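Local coordinates for Crov588 (Cafeteriavirus, PDB 6NYR), which is of unknown function but folds as a circular leucine-rich-repeat protein built from tandem FNIP repeats, at residues I54-F59 and L76-Y81; Y84-L89 and F108-V113; E90-L95 and N115-G120; L99-L104 and G120-T125. One frame throughout, in Å; residues are numbered along the deposited sequence.

Contact 1: I54-F59 and L76-Y81; sequences IKVIKF and LTEIYY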
loop_
_atom_site.group_PDB
_atom_site.type_symbol
_atom_site.label_atom_id
_atom_site.label_comp_id
_atom_site.label_asym_id
_atom_site.label_seq_id
_atom_site.Cartn_x
_atom_site.Cartn_y
_atom_site.Cartn_z
ATOM N N ILE A 54 -7.020 -15.053 26.797
ATOM C CA ILE A 54 -6.272 -14.914 25.549
ATOM C C ILE A 54 -6.098 -16.301 24.953
ATOM O O ILE A 54 -5.655 -17.236 25.632
ATOM C CB ILE A 54 -4.933 -14.184 25.767
ATOM C CG1 ILE A 54 -3.803 -15.045 26.324
ATOM C CG2 ILE A 54 -5.156 -12.942 26.662
ATOM C CD1 ILE A 54 -3.101 -15.894 25.273
ATOM N N LYS A 55 -6.483 -16.438 23.688
ATOM C CA LYS A 55 -6.490 -17.712 22.985
ATOM C C LYS A 55 -5.449 -17.792 21.883
ATOM O O LYS A 55 -5.264 -18.870 21.307
ATOM C CB LYS A 55 -7.893 -17.952 22.403
ATOM C CG LYS A 55 -8.993 -17.805 23.456
ATOM C CD LYS A 55 -10.269 -18.549 23.093
ATOM C CE LYS A 55 -10.924 -17.931 21.865
ATOM N NZ LYS A 55 -11.289 -16.498 22.099
ATOM N N VAL A 56 -4.759 -16.692 21.593
ATOM C CA VAL A 56 -3.796 -16.611 20.505
ATOM C C VAL A 56 -2.552 -15.911 21.033
ATOM O O VAL A 56 -2.647 -14.824 21.614
ATOM C CB VAL A 56 -4.370 -15.848 19.296
ATOM C CG1 VAL A 56 -3.340 -15.770 18.177
ATOM C CG2 VAL A 56 -5.658 -16.505 18.815
ATOM N N ILE A 57 -1.390 -16.526 20.828
ATOM C CA ILE A 57 -0.107 -15.939 21.206
ATOM C C ILE A 57 0.760 -15.921 19.954
ATOM O O ILE A 57 1.247 -16.969 19.511
ATOM C CB ILE A 57 0.574 -16.708 22.348
ATOM C CG1 ILE A 57 -0.277 -16.614 23.622
ATOM C CG2 ILE A 57 1.971 -16.164 22.601
ATOM C CD1 ILE A 57 0.271 -17.384 24.805
ATOM N N LYS A 58 0.956 -14.734 19.390
ATOM C CA LYS A 58 1.735 -14.537 18.174
ATOM C C LYS A 58 3.048 -13.864 18.546
ATOM O O LYS A 58 3.047 -12.810 19.188
ATOM C CB LYS A 58 0.947 -13.691 17.166
ATOM C CG LYS A 58 1.518 -13.683 15.756
ATOM C CD LYS A 58 2.556 -12.592 15.567
ATOM C CE LYS A 58 2.985 -12.484 14.105
ATOM N NZ LYS A 58 2.031 -11.691 13.279
ATOM N N PHE A 59 4.167 -14.481 18.164
ATOM C CA PHE A 59 5.473 -14.014 18.616
ATOM C C PHE A 59 6.200 -13.119 17.621
ATOM O O PHE A 59 7.017 -12.296 18.042
ATOM C CB PHE A 59 6.379 -15.209 18.954
ATOM C CG PHE A 59 6.260 -15.679 20.378
ATOM C CD1 PHE A 59 6.950 -15.037 21.390
ATOM C CD2 PHE A 59 5.464 -16.765 20.700
ATOM C CE1 PHE A 59 6.842 -15.462 22.698
ATOM C CE2 PHE A 59 5.355 -17.194 22.010
ATOM C CZ PHE A 59 6.045 -16.541 23.008
ATOM N N LEU A 76 -5.889 -21.912 25.289
ATOM C CA LEU A 76 -5.150 -21.536 24.087
ATOM C C LEU A 76 -5.620 -22.367 22.898
ATOM O O LEU A 76 -5.781 -23.589 23.003
ATOM C CB LEU A 76 -3.652 -21.734 24.263
ATOM C CG LEU A 76 -2.743 -20.521 24.464
ATOM C CD1 LEU A 76 -1.323 -20.942 24.021
ATOM C CD2 LEU A 76 -3.186 -19.292 23.731
ATOM N N THR A 77 -5.836 -21.705 21.765
ATOM C CA THR A 77 -6.121 -22.380 20.509
ATOM C C THR A 77 -5.067 -22.146 19.440
ATOM O O THR A 77 -5.017 -22.913 18.472
ATOM C CB THR A 77 -7.480 -21.926 19.950
ATOM O OG1 THR A 77 -7.470 -20.505 19.767
ATOM C CG2 THR A 77 -8.602 -22.313 20.894
ATOM N N GLU A 78 -4.226 -21.126 19.587
ATOM C CA GLU A 78 -3.238 -20.784 18.577
ATOM C C GLU A 78 -1.982 -20.273 19.259
ATOM O O GLU A 78 -2.062 -19.517 20.231
ATOM C CB GLU A 78 -3.762 -19.708 17.622
ATOM C CG GLU A 78 -5.161 -19.942 17.132
ATOM C CD GLU A 78 -5.578 -18.968 16.040
ATOM O OE1 GLU A 78 -4.718 -18.196 15.575
ATOM O OE2 GLU A 78 -6.772 -18.972 15.660
ATOM N N ILE A 79 -0.825 -20.697 18.760
ATOM C CA ILE A 79 0.441 -20.110 19.178
ATOM C C ILE A 79 1.438 -20.256 18.038
ATOM O O ILE A 79 1.554 -21.320 17.420
ATOM C CB ILE A 79 0.990 -20.746 20.474
ATOM C CG1 ILE A 79 2.218 -19.949 20.940
ATOM C CG2 ILE A 79 1.366 -22.200 20.245
ATOM C CD1 ILE A 79 2.634 -20.222 22.354
ATOM N N TYR A 80 2.168 -19.175 17.772
ATOM C CA TYR A 80 3.123 -19.106 16.674
ATOM C C TYR A 80 4.464 -18.650 17.227
ATOM O O TYR A 80 4.563 -17.557 17.795
ATOM C CB TYR A 80 2.625 -18.148 15.591
ATOM C CG TYR A 80 1.184 -18.396 15.193
ATOM C CD1 TYR A 80 0.875 -19.213 14.115
ATOM C CD2 TYR A 80 0.133 -17.822 15.898
ATOM C CE1 TYR A 80 -0.434 -19.446 13.747
ATOM C CE2 TYR A 80 -1.184 -18.052 15.537
ATOM C CZ TYR A 80 -1.463 -18.866 14.460
ATOM O OH TYR A 80 -2.768 -19.101 14.094
ATOM N N TYR A 81 5.486 -19.486 17.071
ATOM C CA TYR A 81 6.807 -19.205 17.611
ATOM C C TYR A 81 7.729 -18.639 16.532
ATOM O O TYR A 81 7.459 -18.726 15.330
ATOM C CB TYR A 81 7.424 -20.466 18.225
ATOM C CG TYR A 81 6.786 -20.924 19.517
ATOM C CD1 TYR A 81 7.026 -20.248 20.706
ATOM C CD2 TYR A 81 5.960 -22.040 19.552
ATOM C CE1 TYR A 81 6.458 -20.665 21.894
ATOM C CE2 TYR A 81 5.383 -22.463 20.738
ATOM C CZ TYR A 81 5.640 -21.772 21.906
ATOM O OH TYR A 81 5.072 -22.183 23.091
#
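Ile57 and Ile79 lie side by side and point the same way on the buried face of two neighbouring parallel strands, 56-58 and 78-80. Ile57 carries CG1 anti to its carbonyl carbon, while Ile79 carries CG1 anti to its backbone N (chi1 -173°). Ile79 CG1 therefore comes up against Ile57 CB at 3.9 Å. Leu76 crosses Ile57 at about a right angle, and its CD2 also touches Ile54 CD1 at 3.7 Å. Beyond the strands the Phe59 and Tyr81 rings run nearly parallel, with planes at 18°. They are slid apart and barely overlap, meeting through Phe59 CE2 and Tyr81 CE1 at 3.6 Å. Phe65 also stacks on Phe59.

The other face carries Val56, Glu78 and Tyr80. Val56 CG2 lies beside Glu78 CD at 3.7 Å, and Val56 CG1 sits at the edge of the Tyr80 ring. Tyr80 OH donates to Glu78 OE1 at 2.6 Å, reaching it from above the carboxylate plane.

Lys55 O receives three donors. Thr77 N meets a lone pair of Lys55 O in the carbonyl plane at 2.9 Å; Glu78 N comes nearly along the C=O axis and Thr77 OG1 from above the plane. Ile57 N to Glu78 O continues the parallel ladder between successive coils of the leucine-rich-repeat ring. Tyr80 N then bonds Ile57 O at 3.0 Å. Phe59 N to Tyr80 O is weak. The backbone bonds fix the register, and Ile57, Ile79 and Leu76 make one face apolar. On the other, the short phenol bond would tend to stabilise a charged Glu78.

Contact 2: Y84-L89 and F108-V113; sequences YKNHSL and FNQEIV
Phe108 holds CG anti to its backbone N (chi1 -178°), and His87 holds CG anti to its carbonyl carbon (chi1 -60°). These torsions make the two side chains cross at about a right angle. His87 CB lands on Phe108 CD1 at 3.5 Å. The imidazole turns its edge toward the phenyl face in an offset edge-to-face pair, with centroids 5.9 Å apart and planes at 67°. His87 O lies in the plane of the Phe108 ring at its edge, 3.2 Å from CD1. Leu89 CD2 reaches the same ring edge, 3.8 Å from Phe108 CZ. Gln110 N lies over the centre of one phenyl face.

The two segments, loops apart from the first helical residue Leu89, fall in one FNIP repeat of the leucine-rich-repeat ring. Ser88 is the N-cap of the short helix 89-93, and its OG caps Glu91 N. Phe108 opens the Phe-Asn-Gln sequence that recurs along the repeats, and Asn109 OD1 accepts from Asn131 N of the following one.

Asn86 OD1 turns back to accept His87 N at 2.6 Å and rests 3.5 Å from Phe108 CA. Gln110 NE2 comes within 3.1 Å of His87 O, but the angle is too poor for a hydrogen bond. Lys85 NZ makes a very short bond to Asn86 O and a salt bridge to Glu91. His87 NE2 pairs with Gly105 N, which is consistent with a proton on ND1.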
loop_
_atom_site.group_PDB
_atom_site.type_symbol
_atom_site.label_atom_id
_atom_site.label_comp_id
_atom_site.label_asym_id
_atom_site.label_seq_id
_atom_site.Cartn_x
_atom_site.Cartn_y
_atom_site.Cartn_z
ATOM N N TYR A 84 14.212 -17.950 17.160
ATOM C CA TYR A 84 15.173 -18.454 18.130
ATOM C C TYR A 84 14.600 -19.530 19.047
ATOM O O TYR A 84 15.328 -20.050 19.898
ATOM C CB TYR A 84 15.711 -17.287 18.970
ATOM C CG TYR A 84 16.775 -16.443 18.296
ATOM C CD1 TYR A 84 17.893 -17.032 17.710
ATOM C CD2 TYR A 84 16.667 -15.060 18.253
ATOM C CE1 TYR A 84 18.873 -16.265 17.100
ATOM C CE2 TYR A 84 17.645 -14.283 17.639
ATOM C CZ TYR A 84 18.740 -14.891 17.068
ATOM O OH TYR A 84 19.707 -14.120 16.464
ATOM N N LYS A 85 13.330 -19.893 18.882
ATOM C CA LYS A 85 12.679 -20.825 19.794
ATOM C C LYS A 85 12.965 -22.270 19.402
ATOM O O LYS A 85 12.801 -22.655 18.241
ATOM C CB LYS A 85 11.171 -20.576 19.807
ATOM C CG LYS A 85 10.375 -21.508 20.714
ATOM C CD LYS A 85 10.774 -21.349 22.177
ATOM C CE LYS A 85 9.844 -22.140 23.095
ATOM N NZ LYS A 85 10.424 -23.439 23.547
ATOM N N ASN A 86 13.391 -23.062 20.379
ATOM C CA ASN A 86 13.568 -24.500 20.245
ATOM C C ASN A 86 12.450 -25.222 20.988
ATOM O O ASN A 86 11.674 -24.617 21.732
ATOM C CB ASN A 86 14.937 -24.925 20.792
ATOM C CG ASN A 86 15.419 -26.241 20.211
ATOM O OD1 ASN A 86 14.643 -27.009 19.644
ATOM N ND2 ASN A 86 16.713 -26.507 20.352
ATOM N N HIS A 87 12.368 -26.535 20.777
ATOM C CA HIS A 87 11.440 -27.364 21.526
ATOM C C HIS A 87 12.097 -28.697 21.866
ATOM O O HIS A 87 12.883 -29.244 21.089
ATOM C CB HIS A 87 10.136 -27.657 20.753
ATOM C CG HIS A 87 9.359 -26.434 20.384
ATOM N ND1 HIS A 87 8.647 -25.694 21.305
ATOM C CD2 HIS A 87 9.170 -25.827 19.189
ATOM C CE1 HIS A 87 8.066 -24.677 20.695
ATOM N NE2 HIS A 87 8.366 -24.736 19.410
ATOM N N SER A 88 11.751 -29.222 23.040
ATOM C CA SER A 88 11.911 -30.637 23.340
ATOM C C SER A 88 10.593 -31.343 23.029
ATOM O O SER A 88 9.530 -30.716 22.976
ATOM C CB SER A 88 12.295 -30.863 24.802
ATOM O OG SER A 88 11.154 -30.842 25.635
ATOM N N LEU A 89 10.667 -32.656 22.800
ATOM C CA LEU A 89 9.443 -33.407 22.540
ATOM C C LEU A 89 8.517 -33.407 23.747
ATOM O O LEU A 89 7.292 -33.415 23.573
ATOM C CB LEU A 89 9.784 -34.834 22.114
ATOM C CG LEU A 89 10.745 -34.921 20.921
ATOM C CD1 LEU A 89 11.202 -36.347 20.684
ATOM C CD2 LEU A 89 10.089 -34.340 19.677
ATOM N N PHE A 108 13.738 -25.909 16.169
ATOM C CA PHE A 108 13.334 -27.289 16.381
ATOM C C PHE A 108 13.682 -28.148 15.174
ATOM O O PHE A 108 13.360 -27.808 14.035
ATOM C CB PHE A 108 11.836 -27.366 16.650
ATOM C CG PHE A 108 11.349 -28.756 16.915
ATOM C CD1 PHE A 108 11.666 -29.394 18.102
ATOM C CD2 PHE A 108 10.581 -29.430 15.984
ATOM C CE1 PHE A 108 11.219 -30.669 18.362
ATOM C CE2 PHE A 108 10.132 -30.710 16.236
ATOM C CZ PHE A 108 10.453 -31.333 17.426
ATOM N N ASN A 109 14.324 -29.279 15.438
ATOM C CA ASN A 109 14.761 -30.168 14.373
ATOM C C ASN A 109 14.997 -31.563 14.935
ATOM O O ASN A 109 16.097 -32.111 14.812
ATOM C CB ASN A 109 16.027 -29.622 13.713
ATOM C CG ASN A 109 16.407 -30.398 12.477
ATOM O OD1 ASN A 109 15.577 -31.091 11.890
ATOM N ND2 ASN A 109 17.663 -30.297 12.079
ATOM N N GLN A 110 13.967 -32.138 15.549
ATOM C CA GLN A 110 14.013 -33.493 16.077
ATOM C C GLN A 110 12.824 -34.272 15.535
ATOM O O GLN A 110 11.762 -33.705 15.263
ATOM C CB GLN A 110 13.979 -33.524 17.602
ATOM C CG GLN A 110 15.155 -32.869 18.280
ATOM C CD GLN A 110 14.905 -32.658 19.760
ATOM O OE1 GLN A 110 14.711 -33.609 20.517
ATOM N NE2 GLN A 110 14.893 -31.398 20.176
ATOM N N GLU A 111 13.003 -35.580 15.394
ATOM C CA GLU A 111 11.961 -36.421 14.820
ATOM C C GLU A 111 10.748 -36.445 15.742
ATOM O O GLU A 111 10.856 -36.817 16.915
ATOM C CB GLU A 111 12.507 -37.826 14.583
ATOM C CG GLU A 111 11.536 -38.762 13.906
ATOM C CD GLU A 111 12.228 -39.975 13.311
ATOM O OE1 GLU A 111 13.452 -39.905 13.065
ATOM O OE2 GLU A 111 11.545 -40.994 13.072
ATOM N N ILE A 112 9.603 -36.021 15.218
ATOM C CA ILE A 112 8.336 -36.099 15.940
ATOM C C ILE A 112 7.727 -37.470 15.672
ATOM O O ILE A 112 7.509 -37.844 14.516
ATOM C CB ILE A 112 7.369 -34.983 15.520
ATOM C CG1 ILE A 112 7.939 -33.614 15.879
ATOM C CG2 ILE A 112 5.998 -35.201 16.164
ATOM C CD1 ILE A 112 7.113 -32.456 15.354
ATOM N N VAL A 113 7.428 -38.209 16.739
ATOM C CA VAL A 113 6.826 -39.529 16.605
ATOM C C VAL A 113 5.347 -39.495 16.968
ATOM O O VAL A 113 4.784 -38.428 17.230
ATOM C CB VAL A 113 7.575 -40.566 17.462
ATOM C CG1 VAL A 113 8.947 -40.859 16.864
ATOM C CG2 VAL A 113 7.729 -40.071 18.895
#

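Contact 3: E90-L95 and N115-G120; sequences EELQNL and NVLPGG
The short helix 89-93 belongs to the outer side of the leucine-rich-repeat ring, and here its last turn packs on the loop 115-120 of the next coil. Leu92 and Leu95 both direct CB toward that loop. Leu92 CB touches Val116 CG1 at 3.7 Å. Val116 holds this methyl anti to its backbone N (chi1 -179°), and CG1 also comes near the backbone N of Gln93. Further in, Leu92 CD1 and Leu117 CD1 meet more loosely at 4.3 Å.

The loop carries no regular helix or strand. It stands where many leucine-rich repeats have a helix, so an irregular segment packs on a helical one. Asn115 enters it with left-handed backbone angles (phi 61°, psi 44°).

Leu95 crosses Pro118 obliquely. Leu95 CB faces Pro118 CG at 3.8 Å, and Leu95 CD1 lies beside Pro118 CD at 4.0 Å. The proline ring thus meets both the root and one branch of the leucine. No hydrogen bond joins the two segments, and the contact is carried by apolar groups. Leu92 O comes within 3.5 Å of Val116 O, but both are acceptors. Leu92 O instead accepts Leu95 N within its own segment at 3.1 Å, and Asn94 N bonds Glu90 O at 2.9 Å. Leu92 also packs on His87, Leu104 and Phe108, and Leu117 touches Ile112.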
loop_
_atom_site.group_PDB
_atom_site.type_symbol
_atom_site.label_atom_id
_atom_site.label_comp_id
_atom_site.label_asym_id
_atom_site.label_seq_id
_atom_site.Cartn_x
_atom_site.Cartn_y
_atom_site.Cartn_z
ATOM N N GLU A 90 9.074 -33.421 24.959
ATOM C CA GLU A 90 8.268 -33.204 26.153
ATOM C C GLU A 90 7.445 -31.927 26.036
ATOM O O GLU A 90 6.233 -31.932 26.279
ATOM C CB GLU A 90 9.167 -33.149 27.391
ATOM C CG GLU A 90 8.424 -32.753 28.664
ATOM C CD GLU A 90 9.101 -33.247 29.928
ATOM O OE1 GLU A 90 9.312 -34.472 30.050
ATOM O OE2 GLU A 90 9.411 -32.414 30.805
ATOM N N GLU A 91 8.092 -30.815 25.678
ATOM C CA GLU A 91 7.371 -29.556 25.517
ATOM C C GLU A 91 6.170 -29.719 24.590
ATOM O O GLU A 91 5.066 -29.248 24.890
ATOM C CB GLU A 91 8.314 -28.469 24.991
ATOM C CG GLU A 91 7.596 -27.187 24.601
ATOM C CD GLU A 91 8.496 -25.968 24.630
ATOM O OE1 GLU A 91 9.565 -26.016 25.275
ATOM O OE2 GLU A 91 8.126 -24.949 24.010
ATOM N N LEU A 92 6.371 -30.373 23.443
ATOM C CA LEU A 92 5.281 -30.526 22.484
ATOM C C LEU A 92 4.178 -31.411 23.050
ATOM O O LEU A 92 2.988 -31.164 22.821
ATOM C CB LEU A 92 5.812 -31.104 21.176
ATOM C CG LEU A 92 6.928 -30.308 20.499
ATOM C CD1 LEU A 92 7.286 -30.943 19.160
ATOM C CD2 LEU A 92 6.533 -28.847 20.340
ATOM N N GLN A 93 4.564 -32.454 23.785
ATOM C CA GLN A 93 3.599 -33.332 24.430
ATOM C C GLN A 93 2.819 -32.601 25.513
ATOM O O GLN A 93 1.688 -32.990 25.833
ATOM C CB GLN A 93 4.357 -34.522 25.017
ATOM C CG GLN A 93 3.613 -35.821 25.107
ATOM C CD GLN A 93 4.577 -36.996 25.207
ATOM O OE1 GLN A 93 5.779 -36.848 24.972
ATOM N NE2 GLN A 93 4.055 -38.165 25.554
ATOM N N ASN A 94 3.391 -31.537 26.069
ATOM C CA ASN A 94 2.724 -30.734 27.082
ATOM C C ASN A 94 1.897 -29.596 26.503
ATOM O O ASN A 94 1.261 -28.870 27.270
ATOM C CB ASN A 94 3.762 -30.166 28.059
ATOM C CG ASN A 94 4.335 -31.229 28.978
ATOM O OD1 ASN A 94 3.726 -32.280 29.185
ATOM N ND2 ASN A 94 5.512 -30.961 29.534
ATOM N N LEU A 95 1.888 -29.418 25.183
ATOM C CA LEU A 95 0.981 -28.456 24.576
ATOM C C LEU A 95 -0.462 -28.798 24.948
ATOM O O LEU A 95 -0.819 -29.975 25.070
ATOM C CB LEU A 95 1.140 -28.445 23.057
ATOM C CG LEU A 95 2.441 -27.866 22.501
ATOM C CD1 LEU A 95 2.519 -28.086 20.992
ATOM C CD2 LEU A 95 2.579 -26.386 22.827
ATOM N N ASN A 115 1.695 -39.622 18.602
ATOM C CA ASN A 115 1.082 -39.169 19.849
ATOM C C ASN A 115 1.924 -38.107 20.547
ATOM O O ASN A 115 2.115 -38.140 21.765
ATOM C CB ASN A 115 0.827 -40.343 20.798
ATOM C CG ASN A 115 -0.299 -41.240 20.331
ATOM O OD1 ASN A 115 -0.101 -42.432 20.094
ATOM N ND2 ASN A 115 -1.492 -40.673 20.200
ATOM N N VAL A 116 2.430 -37.152 19.776
ATOM C CA VAL A 116 3.134 -35.994 20.319
ATOM C C VAL A 116 2.371 -34.701 20.032
ATOM O O VAL A 116 1.967 -33.991 20.955
ATOM C CB VAL A 116 4.584 -35.922 19.788
ATOM C CG1 VAL A 116 5.309 -34.720 20.378
ATOM C CG2 VAL A 116 5.328 -37.211 20.103
ATOM N N LEU A 117 2.149 -34.385 18.755
ATOM C CA LEU A 117 1.427 -33.171 18.402
ATOM C C LEU A 117 -0.017 -33.249 18.904
ATOM O O LEU A 117 -0.624 -34.329 18.898
ATOM C CB LEU A 117 1.447 -32.970 16.893
ATOM C CG LEU A 117 2.491 -32.059 16.248
ATOM C CD1 LEU A 117 3.480 -31.454 17.222
ATOM C CD2 LEU A 117 3.245 -32.825 15.139
ATOM N N PRO A 118 -0.598 -32.124 19.323
ATOM C CA PRO A 118 -1.996 -32.134 19.781
ATOM C C PRO A 118 -2.923 -32.790 18.770
ATOM O O PRO A 118 -2.877 -32.499 17.573
ATOM C CB PRO A 118 -2.315 -30.648 19.968
ATOM C CG PRO A 118 -0.982 -30.020 20.292
ATOM C CD PRO A 118 0.045 -30.805 19.498
ATOM N N GLY A 119 -3.785 -33.680 19.267
ATOM C CA GLY A 119 -4.608 -34.484 18.382
ATOM C C GLY A 119 -5.642 -33.695 17.610
ATOM O O GLY A 119 -5.959 -34.035 16.464
ATOM N N GLY A 120 -6.176 -32.637 18.207
ATOM C CA GLY A 120 -7.193 -31.838 17.562
ATOM C C GLY A 120 -6.684 -30.741 16.662
ATOM O O GLY A 120 -7.484 -29.992 16.093
#

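Contact 4: L99-L104 and G120-T125; sequences LLKLKL and GLTHLT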
loop_
_atom_site.group_PDB
_atom_site.type_symbol
_atom_site.label_atom_id
_atom_site.label_comp_id
_atom_site.label_asym_id
_atom_site.label_seq_id
_atom_site.Cartn_x
_atom_site.Cartn_y
_atom_site.Cartn_z
ATOM N N LEU A 99 -5.343 -26.824 21.549
ATOM C CA LEU A 99 -4.633 -26.133 20.482
ATOM C C LEU A 99 -5.148 -26.567 19.117
ATOM O O LEU A 99 -5.286 -27.762 18.838
ATOM C CB LEU A 99 -3.132 -26.387 20.579
ATOM C CG LEU A 99 -2.284 -25.288 19.935
ATOM C CD1 LEU A 99 -2.360 -24.004 20.765
ATOM C CD2 LEU A 99 -0.842 -25.723 19.754
ATOM N N LEU A 100 -5.417 -25.583 18.262
ATOM C CA LEU A 100 -5.854 -25.819 16.895
ATOM C C LEU A 100 -4.835 -25.396 15.850
ATOM O O LEU A 100 -4.769 -26.011 14.784
ATOM C CB LEU A 100 -7.157 -25.058 16.629
ATOM C CG LEU A 100 -8.356 -25.459 17.484
ATOM C CD1 LEU A 100 -9.491 -24.472 17.299
ATOM C CD2 LEU A 100 -8.803 -26.864 17.120
ATOM N N LYS A 101 -4.037 -24.370 16.134
ATOM C CA LYS A 101 -3.124 -23.783 15.165
ATOM C C LYS A 101 -1.767 -23.600 15.820
ATOM O O LYS A 101 -1.673 -23.062 16.928
ATOM C CB LYS A 101 -3.673 -22.453 14.656
ATOM C CG LYS A 101 -5.080 -22.563 14.093
ATOM C CD LYS A 101 -5.397 -21.398 13.176
ATOM C CE LYS A 101 -6.795 -21.519 12.597
ATOM N NZ LYS A 101 -7.082 -20.403 11.655
ATOM N N LEU A 102 -0.722 -24.049 15.135
ATOM C CA LEU A 102 0.607 -24.077 15.723
ATOM C C LEU A 102 1.657 -23.835 14.657
ATOM O O LEU A 102 1.645 -24.490 13.611
ATOM C CB LEU A 102 0.863 -25.429 16.401
ATOM C CG LEU A 102 2.290 -25.774 16.824
ATOM C CD1 LEU A 102 2.770 -24.893 17.957
ATOM C CD2 LEU A 102 2.361 -27.260 17.204
ATOM N N LYS A 103 2.557 -22.898 14.931
ATOM C CA LYS A 103 3.819 -22.797 14.212
ATOM C C LYS A 103 4.947 -23.098 15.193
ATOM O O LYS A 103 5.079 -22.423 16.221
ATOM C CB LYS A 103 4.037 -21.425 13.579
ATOM C CG LYS A 103 5.364 -21.371 12.822
ATOM C CD LYS A 103 5.722 -19.973 12.351
ATOM C CE LYS A 103 7.147 -19.932 11.800
ATOM N NZ LYS A 103 8.174 -20.282 12.828
ATOM N N LEU A 104 5.747 -24.111 14.878
ATOM C CA LEU A 104 6.880 -24.480 15.709
ATOM C C LEU A 104 8.006 -23.457 15.577
ATOM O O LEU A 104 8.115 -22.734 14.582
ATOM C CB LEU A 104 7.395 -25.860 15.310
ATOM C CG LEU A 104 6.398 -27.005 15.478
ATOM C CD1 LEU A 104 6.896 -28.267 14.794
ATOM C CD2 LEU A 104 6.135 -27.251 16.955
ATOM N N GLY A 120 -6.176 -32.637 18.207
ATOM C CA GLY A 120 -7.193 -31.838 17.562
ATOM C C GLY A 120 -6.684 -30.741 16.662
ATOM O O GLY A 120 -7.484 -29.992 16.093
ATOM N N LEU A 121 -5.368 -30.646 16.501
ATOM C CA LEU A 121 -4.767 -29.576 15.718
ATOM C C LEU A 121 -5.276 -29.578 14.284
ATOM O O LEU A 121 -5.457 -30.632 13.669
ATOM C CB LEU A 121 -3.249 -29.737 15.730
ATOM C CG LEU A 121 -2.374 -28.525 15.429
ATOM C CD1 LEU A 121 -2.330 -27.609 16.632
ATOM C CD2 LEU A 121 -0.979 -28.995 15.047
ATOM N N THR A 122 -5.486 -28.378 13.748
ATOM C CA THR A 122 -5.926 -28.211 12.371
ATOM C C THR A 122 -4.917 -27.485 11.491
ATOM O O THR A 122 -4.922 -27.687 10.275
ATOM C CB THR A 122 -7.250 -27.431 12.320
ATOM O OG1 THR A 122 -7.152 -26.261 13.145
ATOM C CG2 THR A 122 -8.406 -28.289 12.802
ATOM N N HIS A 123 -4.056 -26.650 12.071
ATOM C CA HIS A 123 -3.105 -25.842 11.320
ATOM C C HIS A 123 -1.719 -26.057 11.898
ATOM O O HIS A 123 -1.474 -25.720 13.061
ATOM C CB HIS A 123 -3.489 -24.356 11.369
ATOM C CG HIS A 123 -4.706 -24.015 10.564
ATOM N ND1 HIS A 123 -5.947 -24.559 10.817
ATOM C CD2 HIS A 123 -4.874 -23.174 9.515
ATOM C CE1 HIS A 123 -6.824 -24.075 9.957
ATOM N NE2 HIS A 123 -6.198 -23.230 9.156
ATOM N N LEU A 124 -0.825 -26.629 11.096
ATOM C CA LEU A 124 0.549 -26.891 11.505
ATOM C C LEU A 124 1.512 -26.247 10.519
ATOM O O LEU A 124 1.364 -26.410 9.303
ATOM C CB LEU A 124 0.822 -28.394 11.600
ATOM C CG LEU A 124 2.271 -28.778 11.907
ATOM C CD1 LEU A 124 2.729 -28.141 13.209
ATOM C CD2 LEU A 124 2.430 -30.293 11.963
ATOM N N THR A 125 2.488 -25.515 11.044
ATOM C CA THR A 125 3.553 -24.917 10.252
ATOM C C THR A 125 4.886 -25.254 10.904
ATOM O O THR A 125 5.087 -24.973 12.090
ATOM C CB THR A 125 3.381 -23.396 10.144
ATOM O OG1 THR A 125 2.182 -23.105 9.411
ATOM C CG2 THR A 125 4.578 -22.768 9.442
#
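Leu100 O is gripped by three donors. Thr122 N binds Leu100 O at 2.7 Å in the carbonyl plane, on a lone pair. His123 N reaches Leu100 O at 2.9 Å, nearly along the C=O axis. Thr122 OG1 approaches from above the carbonyl plane. Its chi1 of 48° puts the hydroxyl between its own backbone N and carbonyl carbon, which turns it to Leu100. His123 ND1 donates in its ring plane to the same Thr122 OG1 at 3.1 Å. The hydroxyl thus accepts from the imidazole and donates to the carbonyl.

Beyond this point strands 101-103 and 123-125 run parallel, with axes at 1°. Leu102 N to His123 O and Thr125 N to Leu102 O carry on the ladder, the bonding of neighbouring strands in a leucine-rich-repeat solenoid. Leu104 N completes it, meeting Thr125 O at 3.0 Å.

The Lys101 chain is extended and lies alongside His123. Its CE sits over the ring face, 3.6 Å from the centroid of the His123 ring and 10° off the normal, a CH-pi contact. His145 also stacks with this ring. On the sheet face that carries Lys101 and His123, Lys103 CG meets Thr125 CG2 at 3.7 Å.

Leucines fill the buried face. Leu121 CD1 touches Leu99 CD2 at 3.9 Å and also packs on Leu102 CB. Leu102 and Leu124 lie side by side, pointing the same way, with Leu102 CD2 4.1 Å from Leu124 CD1. These bonds are consistent with a proton on ND1 of His123. The nearby Lys101 ammonium would tend to disfavour a second one on the ring.

How the contacts relate
Contact 1 closes before the others open, while contacts 2, 3 and 4 interleave along the chain inside one FNIP repeat range. Contacts 1 and 4 have centres about 10 Å apart and follow each other on the inner strand row. Strands 78-80 and 101-103 are neighbours, and Thr77 O probably bonds Leu100 N and Lys101 N between them. Contacts 2 and 3, with centres about 11 Å apart, lie farther from the centre of the chain. Leu95 and Leu117 of contact 3 pack on Leu102 and Leu124 of contact 4, and these contacts share Gly120. Successive coils are therefore joined at both the strand row and the outer loops, consistent with the regular stacking in this circular protein.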